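Local coordinates for protein KLLA0E08119p (Kluyveromyces lactis, PDB 3VA7) that probably catalyses the ATP- and biotin-dependent carboxylation of urea to urea-1-carboxylate, with a carboxyltransferase domain that holds both biotin and urea, at residues A[507-512]-A[697-702]; A[663-668]-A[767-772]; A[691-696]-A[777-782]; A[734-739]-A[760-765]. One frame throughout, in Å; residues are numbered along the deposited sequence.

Contact 1: A[507-512]-A[697-702]; sequences GPMDSY and SNRFGV. With BTI (5-(hexahydro-2-oxo-1H-thieno[3,4-D]imidazol-6-yl)pentanal), chain B.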
# COMPACT_ATOMS: atom_id res chain seq x y z
N GLY A 507 -3.51 13.65 -0.39
CA GLY A 507 -4.39 14.54 -1.09
C GLY A 507 -3.60 15.40 -2.06
O GLY A 507 -2.38 15.22 -2.20
N PRO A 508 -4.28 16.36 -2.70
CA PRO A 508 -3.64 17.19 -3.72
C PRO A 508 -2.66 18.14 -3.10
O PRO A 508 -2.88 18.75 -2.03
CB PRO A 508 -4.77 18.03 -4.28
CG PRO A 508 -5.76 18.13 -3.12
CD PRO A 508 -5.64 16.83 -2.35
N MET A 509 -1.58 18.29 -3.82
CA MET A 509 -0.52 19.20 -3.48
C MET A 509 -0.90 20.68 -3.68
O MET A 509 -0.31 21.56 -3.04
CB MET A 509 0.60 18.81 -4.42
CG MET A 509 1.89 19.32 -4.04
SD MET A 509 2.59 18.33 -2.75
CE MET A 509 4.30 18.90 -3.06
N ASP A 510 -1.83 20.96 -4.61
CA ASP A 510 -2.38 22.30 -4.81
C ASP A 510 -3.84 22.07 -4.59
O ASP A 510 -4.56 21.61 -5.50
CB ASP A 510 -2.06 22.87 -6.22
CG ASP A 510 -3.12 23.93 -6.75
OD1 ASP A 510 -3.05 24.34 -7.96
OD2 ASP A 510 -4.03 24.36 -6.00
N SER A 511 -4.30 22.37 -3.38
CA SER A 511 -5.67 22.00 -3.04
C SER A 511 -6.73 22.86 -3.66
O SER A 511 -7.86 22.37 -3.83
CB SER A 511 -5.92 21.82 -1.54
OG SER A 511 -6.12 23.01 -0.83
N TYR A 512 -6.39 24.09 -4.04
CA TYR A 512 -7.40 25.01 -4.66
C TYR A 512 -7.90 24.57 -6.07
O TYR A 512 -9.12 24.37 -6.30
CB TYR A 512 -6.95 26.50 -4.62
CG TYR A 512 -8.09 27.45 -4.88
CD1 TYR A 512 -9.22 27.45 -4.07
CD2 TYR A 512 -8.07 28.30 -5.98
CE1 TYR A 512 -10.28 28.27 -4.33
CE2 TYR A 512 -9.15 29.13 -6.25
CZ TYR A 512 -10.25 29.12 -5.43
OH TYR A 512 -11.31 29.93 -5.70
N SER A 697 12.83 17.90 -5.34
CA SER A 697 11.59 18.34 -4.72
C SER A 697 10.52 17.39 -5.13
O SER A 697 10.54 16.93 -6.25
CB SER A 697 11.21 19.74 -5.20
OG SER A 697 12.08 20.71 -4.69
N ASN A 698 9.59 17.06 -4.24
CA ASN A 698 8.45 16.19 -4.60
C ASN A 698 7.39 16.32 -3.52
O ASN A 698 7.47 17.23 -2.70
CB ASN A 698 8.82 14.71 -4.86
CG ASN A 698 9.38 14.01 -3.63
OD1 ASN A 698 9.66 14.61 -2.60
ND2 ASN A 698 9.55 12.71 -3.75
N ARG A 699 6.41 15.41 -3.50
CA ARG A 699 5.36 15.54 -2.54
C ARG A 699 5.85 15.40 -1.09
O ARG A 699 5.13 15.81 -0.15
CB ARG A 699 4.24 14.59 -2.86
CG ARG A 699 3.50 14.95 -4.17
CD ARG A 699 2.57 13.77 -4.59
NE ARG A 699 1.76 13.32 -3.46
CZ ARG A 699 0.54 13.76 -3.13
NH1 ARG A 699 -0.10 14.65 -3.90
NH2 ARG A 699 -0.07 13.24 -2.06
N PHE A 700 7.07 14.92 -0.87
CA PHE A 700 7.53 14.86 0.52
C PHE A 700 7.86 16.26 0.97
O PHE A 700 7.85 16.54 2.19
CB PHE A 700 8.76 13.93 0.79
CG PHE A 700 8.70 12.57 0.14
CD1 PHE A 700 9.85 12.00 -0.37
CD2 PHE A 700 7.51 11.87 0.03
CE1 PHE A 700 9.84 10.74 -0.96
CE2 PHE A 700 7.47 10.60 -0.60
CZ PHE A 700 8.64 10.06 -1.08
N GLY A 701 8.19 17.13 0.01
CA GLY A 701 8.67 18.45 0.35
C GLY A 701 9.47 19.06 -0.78
O GLY A 701 10.00 18.36 -1.62
N VAL A 702 9.55 20.38 -0.78
CA VAL A 702 10.11 21.13 -1.87
C VAL A 702 11.37 21.77 -1.37
O VAL A 702 11.33 22.61 -0.52
CB VAL A 702 9.07 22.13 -2.43
CG1 VAL A 702 9.71 23.17 -3.35
CG2 VAL A 702 7.95 21.32 -3.18
C11 BTI B . 12.60 15.97 0.57
O11 BTI B . 13.78 15.52 0.67
C10 BTI B . 11.69 16.38 1.76
C9 BTI B . 12.38 16.08 3.09
C8 BTI B . 11.76 16.70 4.33
C7 BTI B . 12.69 16.83 5.55
C2 BTI B . 13.44 15.56 5.92
S1 BTI B . 12.37 14.21 6.30
C6 BTI B . 13.56 13.37 7.29
C5 BTI B . 14.53 14.40 7.82
N3 BTI B . 14.04 14.62 9.16
C3 BTI B . 13.51 15.81 9.28
O3 BTI B . 13.03 16.28 10.41
N2 BTI B . 13.55 16.49 8.15
C4 BTI B . 14.32 15.76 7.14
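M509 lays its thioether along the aliphatic stem of R699, the two chains sliding past each other in opposite directions, with SD of M509 3.8 Å from CG of R699. R699 and F700 form the corner of a type I turn from N698 to G701, which joins two antiparallel strands as a two-residue beta hairpin beside the biotin pocket of the carboxyltransferase domain. An unbranched methionine suits the place: with CG anti to the backbone N (chi1 -164°) and a bend at chi2, it brings its CE to 3.6 Å from CA of R699. Arginine suits the other half by pairing an apolar stem with a charged head. Its chain bends at chi3 and presents the guanidinium end-on to G507, whose O accepts from R699 NH1 at 2.9 Å and from R699 NH2 at 3.0 Å, close to the guanidinium plane. Two acids share this head, D749 at NE and E531 at NH1, and probably balance its charge. Glycine suits position 701: its backbone angles disfavour a side chain, and a CB would probably run into C10 of the biotin group. Within the turn, OD1 of N698 accepts from N of F700 at 3.1 Å, an Asx turn whose donor stands above the carbonyl plane.

Contact 2: A[663-668]-A[767-772]; sequences WKIGVT and LWKVGQ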
# COMPACT_ATOMS: atom_id res chain seq x y z
N TRP A 663 7.58 33.88 -7.53
CA TRP A 663 6.38 33.79 -6.72
C TRP A 663 6.56 34.42 -5.39
O TRP A 663 7.66 34.33 -4.82
CB TRP A 663 6.11 32.34 -6.39
CG TRP A 663 5.92 31.37 -7.48
CD1 TRP A 663 6.90 30.73 -8.19
CD2 TRP A 663 4.66 30.85 -7.91
NE1 TRP A 663 6.29 29.84 -9.10
CE2 TRP A 663 4.93 29.90 -8.93
CE3 TRP A 663 3.34 31.08 -7.52
CZ2 TRP A 663 3.92 29.17 -9.55
CZ3 TRP A 663 2.32 30.36 -8.16
CH2 TRP A 663 2.61 29.42 -9.15
N LYS A 664 5.49 35.02 -4.86
CA LYS A 664 5.53 35.50 -3.45
C LYS A 664 4.66 34.56 -2.69
O LYS A 664 3.54 34.24 -3.15
CB LYS A 664 5.01 36.93 -3.26
CG LYS A 664 5.75 38.03 -4.05
CD LYS A 664 7.22 38.04 -3.81
CE LYS A 664 7.95 38.80 -4.93
NZ LYS A 664 9.39 38.99 -4.61
N ILE A 665 5.17 34.08 -1.56
CA ILE A 665 4.48 33.05 -0.82
C ILE A 665 4.30 33.44 0.62
O ILE A 665 5.28 33.61 1.36
CB ILE A 665 5.22 31.69 -1.01
CG1 ILE A 665 5.21 31.34 -2.51
CG2 ILE A 665 4.58 30.58 -0.15
CD1 ILE A 665 5.46 29.92 -2.82
N GLY A 666 3.04 33.60 1.03
CA GLY A 666 2.72 34.10 2.39
C GLY A 666 2.95 33.05 3.46
O GLY A 666 2.60 31.87 3.27
N VAL A 667 3.54 33.44 4.58
CA VAL A 667 3.79 32.50 5.65
C VAL A 667 3.49 33.19 6.97
O VAL A 667 3.51 34.41 7.04
CB VAL A 667 5.29 32.08 5.73
CG1 VAL A 667 5.80 31.42 4.43
CG2 VAL A 667 6.17 33.26 6.17
N THR A 668 3.23 32.40 8.02
CA THR A 668 3.22 32.91 9.38
C THR A 668 4.60 32.66 9.97
O THR A 668 5.14 31.58 9.82
CB THR A 668 2.11 32.27 10.23
OG1 THR A 668 2.35 30.88 10.40
CG2 THR A 668 0.76 32.43 9.57
N LEU A 767 -0.32 27.19 0.60
CA LEU A 767 0.33 25.92 0.22
C LEU A 767 0.13 25.53 -1.25
O LEU A 767 1.02 24.94 -1.82
CB LEU A 767 -0.09 24.77 1.15
CG LEU A 767 0.95 24.55 2.24
CD1 LEU A 767 0.51 23.47 3.23
CD2 LEU A 767 2.26 24.13 1.58
N TRP A 768 -1.03 25.87 -1.84
CA TRP A 768 -1.27 25.58 -3.24
C TRP A 768 -0.21 26.13 -4.14
O TRP A 768 0.06 25.55 -5.15
CB TRP A 768 -2.61 26.11 -3.71
CG TRP A 768 -2.59 27.58 -4.16
CD1 TRP A 768 -2.86 28.68 -3.39
CD2 TRP A 768 -2.27 28.08 -5.48
NE1 TRP A 768 -2.73 29.84 -4.14
CE2 TRP A 768 -2.38 29.51 -5.42
CE3 TRP A 768 -1.92 27.48 -6.69
CZ2 TRP A 768 -2.15 30.33 -6.54
CZ3 TRP A 768 -1.67 28.29 -7.80
CH2 TRP A 768 -1.79 29.71 -7.71
N LYS A 769 0.39 27.25 -3.78
CA LYS A 769 1.48 27.81 -4.57
C LYS A 769 2.62 26.83 -4.61
O LYS A 769 3.21 26.59 -5.70
CB LYS A 769 1.96 29.17 -4.03
CG LYS A 769 1.07 30.35 -4.44
CD LYS A 769 1.43 31.62 -3.67
CE LYS A 769 0.39 32.65 -3.97
NZ LYS A 769 0.34 33.74 -2.95
N VAL A 770 2.92 26.26 -3.44
CA VAL A 770 4.04 25.33 -3.30
C VAL A 770 3.79 24.10 -4.16
O VAL A 770 4.72 23.56 -4.77
CB VAL A 770 4.31 25.00 -1.81
CG1 VAL A 770 5.51 24.07 -1.65
CG2 VAL A 770 4.58 26.29 -1.07
N GLY A 771 2.54 23.70 -4.31
CA GLY A 771 2.20 22.67 -5.30
C GLY A 771 2.35 23.01 -6.80
O GLY A 771 2.02 22.20 -7.67
N GLN A 772 2.84 24.20 -7.10
CA GLN A 772 2.96 24.58 -8.50
C GLN A 772 4.39 25.00 -8.82
O GLN A 772 4.72 25.33 -9.98
CB GLN A 772 1.93 25.68 -8.88
CG GLN A 772 0.45 25.21 -8.91
CD GLN A 772 0.21 24.12 -9.94
OE1 GLN A 772 1.09 23.86 -10.74
NE2 GLN A 772 -0.98 23.49 -9.93
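The indole of W663 meets the indole of W768 at its edge, where CH2 of W768 lies near the W663 plane and 4.2 Å from CZ3 of W663; the two side chains cross at about a right angle. One face of the W768 ring carries the CG of K769, offset toward the rim. The same methylene sits 3.9 Å from CE3 of W663, so the lysine stem fills the angle between the two indoles. Q772 adds its CB, 3.8 Å from CH2 of W663, before its chain bends at chi2 and takes the amide to C586, R587 and D510. With CG anti to the carbonyl carbon (chi1 -59°), W663 sends its six-membered ring toward the short helix, while its NE1 bonds to D777. Replacing W663 by an alanine would probably open a gap beside the K769 stem and leave the D777 carboxylate without its indole N-H. Beyond the indoles, I665 runs alongside the lysine in the opposite direction, its CD1 3.8 Å from CB of K769 and 4.1 Å from CG2 of V770. Lysine fits here because its extended chain is apolar enough along its methylenes for buried packing and long enough to bring NZ to the salt bridge with E766; the bond from K769 NZ to O of K664, at 3.2 Å, is weak. The whole is a short, weakly bonded helical turn, 767-770, packed through W768, the stem of K769 and V770 on strand 662-669 of the carboxyltransferase A-B region, in a mixed seven-stranded sheet whose first and last strands also pair.

Contact 3: A[691-696]-A[777-782]; sequences WKVHYN and DTIQFV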
# COMPACT_ATOMS: atom_id res chain seq x y z
N TRP A 691 14.55 32.58 -2.92
CA TRP A 691 14.94 31.19 -2.78
C TRP A 691 14.68 30.52 -4.11
O TRP A 691 13.63 30.77 -4.73
CB TRP A 691 14.07 30.51 -1.72
CG TRP A 691 14.41 30.96 -0.32
CD1 TRP A 691 13.81 31.98 0.42
CD2 TRP A 691 15.45 30.43 0.50
NE1 TRP A 691 14.41 32.08 1.64
CE2 TRP A 691 15.42 31.15 1.72
CE3 TRP A 691 16.38 29.41 0.33
CZ2 TRP A 691 16.31 30.89 2.76
CZ3 TRP A 691 17.29 29.15 1.35
CH2 TRP A 691 17.24 29.89 2.56
N LYS A 692 15.62 29.66 -4.53
CA LYS A 692 15.50 28.92 -5.77
C LYS A 692 15.06 27.48 -5.48
O LYS A 692 15.62 26.83 -4.59
CB LYS A 692 16.86 28.97 -6.46
CG LYS A 692 16.90 28.66 -7.95
CD LYS A 692 18.17 29.33 -8.52
CE LYS A 692 18.13 29.60 -10.05
NZ LYS A 692 16.87 30.20 -10.65
N VAL A 693 14.08 26.98 -6.22
CA VAL A 693 13.62 25.62 -6.08
C VAL A 693 14.60 24.56 -6.66
O VAL A 693 14.97 24.61 -7.85
CB VAL A 693 12.27 25.46 -6.80
CG1 VAL A 693 11.73 24.00 -6.65
CG2 VAL A 693 11.30 26.45 -6.27
N HIS A 694 14.95 23.58 -5.82
CA HIS A 694 16.03 22.59 -6.06
C HIS A 694 15.50 21.33 -6.77
O HIS A 694 14.32 20.95 -6.59
CB HIS A 694 16.59 22.25 -4.68
CG HIS A 694 17.71 21.25 -4.65
ND1 HIS A 694 17.57 19.94 -5.06
CD2 HIS A 694 18.98 21.35 -4.16
CE1 HIS A 694 18.70 19.29 -4.85
NE2 HIS A 694 19.56 20.12 -4.29
N TYR A 695 16.34 20.67 -7.56
CA TYR A 695 15.87 19.53 -8.38
C TYR A 695 15.25 18.39 -7.52
O TYR A 695 14.32 17.70 -7.98
CB TYR A 695 17.01 18.99 -9.30
CG TYR A 695 18.10 18.31 -8.54
CD1 TYR A 695 18.02 16.95 -8.19
CD2 TYR A 695 19.19 19.04 -8.09
CE1 TYR A 695 19.04 16.35 -7.43
CE2 TYR A 695 20.20 18.46 -7.36
CZ TYR A 695 20.14 17.12 -7.03
OH TYR A 695 21.19 16.57 -6.30
N ASN A 696 15.78 18.18 -6.31
CA ASN A 696 15.21 17.27 -5.36
C ASN A 696 13.95 17.81 -4.63
O ASN A 696 14.00 18.11 -3.42
CB ASN A 696 16.29 16.82 -4.35
CG ASN A 696 17.08 15.58 -4.86
OD1 ASN A 696 16.61 14.85 -5.76
ND2 ASN A 696 18.28 15.36 -4.28
N ASP A 777 12.31 27.64 -10.14
CA ASP A 777 11.43 28.76 -9.79
C ASP A 777 12.13 29.54 -8.69
O ASP A 777 12.94 28.97 -7.97
CB ASP A 777 10.04 28.34 -9.32
CG ASP A 777 9.13 27.85 -10.44
OD1 ASP A 777 7.95 27.50 -10.14
OD2 ASP A 777 9.55 27.76 -11.63
N THR A 778 11.84 30.84 -8.59
CA THR A 778 12.27 31.64 -7.45
C THR A 778 11.06 31.97 -6.56
O THR A 778 9.94 32.14 -7.04
CB THR A 778 12.93 32.99 -7.91
OG1 THR A 778 12.12 33.60 -8.93
CG2 THR A 778 14.30 32.75 -8.47
N ILE A 779 11.28 32.08 -5.27
CA ILE A 779 10.19 32.42 -4.37
C ILE A 779 10.69 33.36 -3.34
O ILE A 779 11.91 33.42 -3.09
CB ILE A 779 9.54 31.15 -3.68
CG1 ILE A 779 10.45 30.57 -2.59
CG2 ILE A 779 9.21 30.05 -4.70
CD1 ILE A 779 10.01 29.18 -2.09
N GLN A 780 9.77 34.10 -2.73
CA GLN A 780 10.07 34.96 -1.58
C GLN A 780 8.95 34.78 -0.60
O GLN A 780 7.75 34.80 -0.96
CB GLN A 780 10.13 36.43 -1.98
CG GLN A 780 10.63 37.34 -0.87
CD GLN A 780 10.65 38.82 -1.27
OE1 GLN A 780 9.91 39.27 -2.17
NE2 GLN A 780 11.48 39.60 -0.58
N PHE A 781 9.34 34.57 0.65
CA PHE A 781 8.39 34.37 1.73
C PHE A 781 7.97 35.68 2.32
O PHE A 781 8.76 36.53 2.70
CB PHE A 781 8.99 33.45 2.80
CG PHE A 781 9.25 32.06 2.32
CD1 PHE A 781 8.18 31.26 1.86
CD2 PHE A 781 10.55 31.53 2.33
CE1 PHE A 781 8.41 29.98 1.40
CE2 PHE A 781 10.79 30.22 1.87
CZ PHE A 781 9.73 29.44 1.39
N VAL A 782 6.69 35.84 2.43
CA VAL A 782 6.13 37.13 2.74
C VAL A 782 5.38 36.94 4.09
O VAL A 782 4.54 36.05 4.23
CB VAL A 782 5.26 37.48 1.51
CG1 VAL A 782 3.84 37.35 1.78
CG2 VAL A 782 5.66 38.81 0.93
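I779 pushes its CG1 branch into the hollow beside W691, 3.7 Å from CB of W691, and this same carbon also lies over one face of the F781 ring, offset toward the rim. The branch gets there because CG1 stands between the backbone N and the carbonyl carbon (chi1 73°). F781 fills the next hollow: its CE2 reaches 3.8 Å from CD1 of W691, the rings meeting obliquely with their planes at 47°. Tryptophan suits this position because its indole reaches across to F781 while its NE1 bonds to O of F686. A serine in place of W691 would probably leave the F781 ring facing a gap and the F686 carbonyl without its donor. Further along, V693 lies side by side with D777 and points the same way, CG2 of V693 being 3.8 Å from CB of D777. K692 and T778 project from the other face of the sheet, where K692 is exposed and T778 partly so, which suits a charged and a hydroxyl side chain; the T778 hydroxyl bonds to D662.

Backbone bonds fix this fit. W691 and I779 are a hydrogen-bonded pair, with W691 N 2.8 Å from I779 O and I779 N 2.7 Å from W691 O; V693 N bonds to D777 O at 2.9 Å. K692 and T778 make the non-hydrogen-bonded pair between. This is an antiparallel strand pair, twisted to 127°, in the mixed sheet of the carboxyltransferase A-B region.

Contact 4: A[734-739]-A[760-765]; sequences GAINFT and AVVAEA. With NA (sodium ion), chain K; BTI (5-(hexahydro-2-oxo-1H-thieno[3,4-D]imidazol-6-yl)pentanal), chain B.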
# COMPACT_ATOMS: atom_id res chain seq x y z
N GLY A 734 3.49 22.75 5.91
CA GLY A 734 3.88 23.99 5.31
C GLY A 734 5.14 24.52 5.96
O GLY A 734 5.67 25.55 5.51
N ALA A 735 5.63 23.86 7.01
CA ALA A 735 6.78 24.40 7.75
C ALA A 735 8.01 24.48 6.86
O ALA A 735 8.20 23.68 5.88
CB ALA A 735 7.08 23.55 8.97
N ILE A 736 8.89 25.43 7.17
CA ILE A 736 10.10 25.55 6.36
C ILE A 736 11.20 25.03 7.26
O ILE A 736 11.64 25.68 8.18
CB ILE A 736 10.26 27.00 5.83
CG1 ILE A 736 9.08 27.32 4.91
CG2 ILE A 736 11.46 27.16 5.00
CD1 ILE A 736 8.91 28.82 4.70
N ASN A 737 11.59 23.79 6.99
CA ASN A 737 12.43 22.98 7.88
C ASN A 737 13.86 23.08 7.41
O ASN A 737 14.15 22.83 6.23
CB ASN A 737 11.95 21.52 7.73
CG ASN A 737 12.60 20.55 8.71
OD1 ASN A 737 12.93 19.45 8.31
ND2 ASN A 737 12.73 20.91 9.98
N PHE A 738 14.73 23.44 8.34
CA PHE A 738 16.15 23.57 8.08
C PHE A 738 16.91 22.25 8.37
O PHE A 738 17.40 22.01 9.49
CB PHE A 738 16.73 24.77 8.86
CG PHE A 738 16.67 26.08 8.10
CD1 PHE A 738 15.54 26.90 8.18
CD2 PHE A 738 17.72 26.49 7.29
CE1 PHE A 738 15.47 28.08 7.42
CE2 PHE A 738 17.65 27.66 6.55
CZ PHE A 738 16.53 28.45 6.62
N THR A 739 17.02 21.38 7.35
CA THR A 739 17.69 20.09 7.55
C THR A 739 19.15 20.39 7.43
O THR A 739 19.70 20.37 6.34
CB THR A 739 17.30 19.06 6.47
OG1 THR A 739 17.79 19.51 5.19
CG2 THR A 739 15.79 18.92 6.41
N ALA A 760 9.51 29.19 9.60
CA ALA A 760 8.23 29.83 9.30
C ALA A 760 7.36 28.72 8.72
O ALA A 760 7.90 27.63 8.46
CB ALA A 760 8.41 30.94 8.29
N VAL A 761 6.05 28.98 8.52
CA VAL A 761 5.14 28.00 7.93
C VAL A 761 4.20 28.66 6.91
O VAL A 761 3.43 29.59 7.23
CB VAL A 761 4.25 27.32 9.00
CG1 VAL A 761 3.34 26.29 8.33
CG2 VAL A 761 5.10 26.71 10.19
N VAL A 762 4.25 28.15 5.67
CA VAL A 762 3.42 28.59 4.61
C VAL A 762 1.97 28.52 5.10
O VAL A 762 1.58 27.53 5.82
CB VAL A 762 3.64 27.68 3.38
CG1 VAL A 762 2.63 28.03 2.29
CG2 VAL A 762 5.09 27.80 2.88
N ALA A 763 1.17 29.55 4.75
CA ALA A 763 -0.17 29.60 5.32
C ALA A 763 -0.99 28.55 4.65
O ALA A 763 -0.80 28.28 3.51
CB ALA A 763 -0.81 30.97 5.17
N GLU A 764 -1.90 27.93 5.37
CA GLU A 764 -2.67 26.86 4.80
C GLU A 764 -3.01 27.15 3.34
O GLU A 764 -2.79 26.31 2.46
CB GLU A 764 -3.95 26.67 5.59
CG GLU A 764 -4.80 25.50 5.13
CD GLU A 764 -5.96 25.25 6.07
OE1 GLU A 764 -6.84 24.45 5.70
OE2 GLU A 764 -5.99 25.87 7.18
N ALA A 765 -3.52 28.37 3.13
CA ALA A 765 -4.19 28.78 1.90
C ALA A 765 -3.17 29.23 0.90
O ALA A 765 -3.52 29.50 -0.26
CB ALA A 765 -5.13 29.94 2.21
NA NA K . -6.73 28.10 8.55
C11 BTI B . 12.60 15.97 0.57
O11 BTI B . 13.78 15.52 0.67
C10 BTI B . 11.69 16.38 1.76
C9 BTI B . 12.38 16.08 3.09
C8 BTI B . 11.76 16.70 4.33
C7 BTI B . 12.69 16.83 5.55
C2 BTI B . 13.44 15.56 5.92
S1 BTI B . 12.37 14.21 6.30
C6 BTI B . 13.56 13.37 7.29
C5 BTI B . 14.53 14.40 7.82
N3 BTI B . 14.04 14.62 9.16
C3 BTI B . 13.51 15.81 9.28
O3 BTI B . 13.03 16.28 10.41
N2 BTI B . 13.55 16.49 8.15
C4 BTI B . 14.32 15.76 7.14
O HOH W 1 -8.57 25.80 8.52
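A735 and V761 touch at the apolar centre, CB of A735 lying 3.9 Å from CG2 of V761. The small alanine lets the chains come close, and the other valine branch, CG1, anti to its backbone N (chi1 -179°), covers the peptide of G734, 3.5 Å from its C. On the other face of the sheet I736 stretches its CD1 to 4.2 Å from CB of A760 and also approaches CG2 of V762. The long isoleucine thus finds a short alanine across from it. Glycine suits position 734: a CB would probably clash with O of V762, and the backbone (phi 97°) disfavours a side chain.

The pairing is antiparallel, A735 and V761 forming a non-hydrogen-bonded pair flanked by two backbone bonds, I736 N to A760 O at 2.7 Å and V762 N to G734 O at 3.0 Å. These are neighbouring strands of the mixed sheet in the carboxyltransferase A-B region, and both polar sites lie beyond the paired residues.

Along strand 735-739, N737 turns its carboxamide to the biotin ring and its OD1 accepts from N2 of the biotin group at 3.0 Å; the backbone N of G755 also bonds to the ligand. T739 adds a methyl, CG2, packed against the fused rings of the biotin group. Past the end of strand 756-762, E764 extends its chain to a sodium ion, binding it through OE2 at 2.7 Å, and D845 and a water bind the same ion.

All four contacts lie in the carboxyltransferase A-B region, their centres about 9 to 14 Å apart, and all reach one mixed seven-stranded sheet. Contact 1 opens first along the chain, bringing the loop before helix 511-520 to the hairpin 691-698/701-705, and closes before contact 4 begins. Contacts 2 and 3 interlock, their segments alternating, and both span contact 4. Strand 662-669 lies between strands 756-762 and 778-783, joining contacts 2, 3 and 4, while V702 packs on V770 where contact 1 touches contact 2. Contacts 1 and 4 both touch the biotin group, so the sheet that contacts 2 and 3 build on also carries part of the biotin pocket.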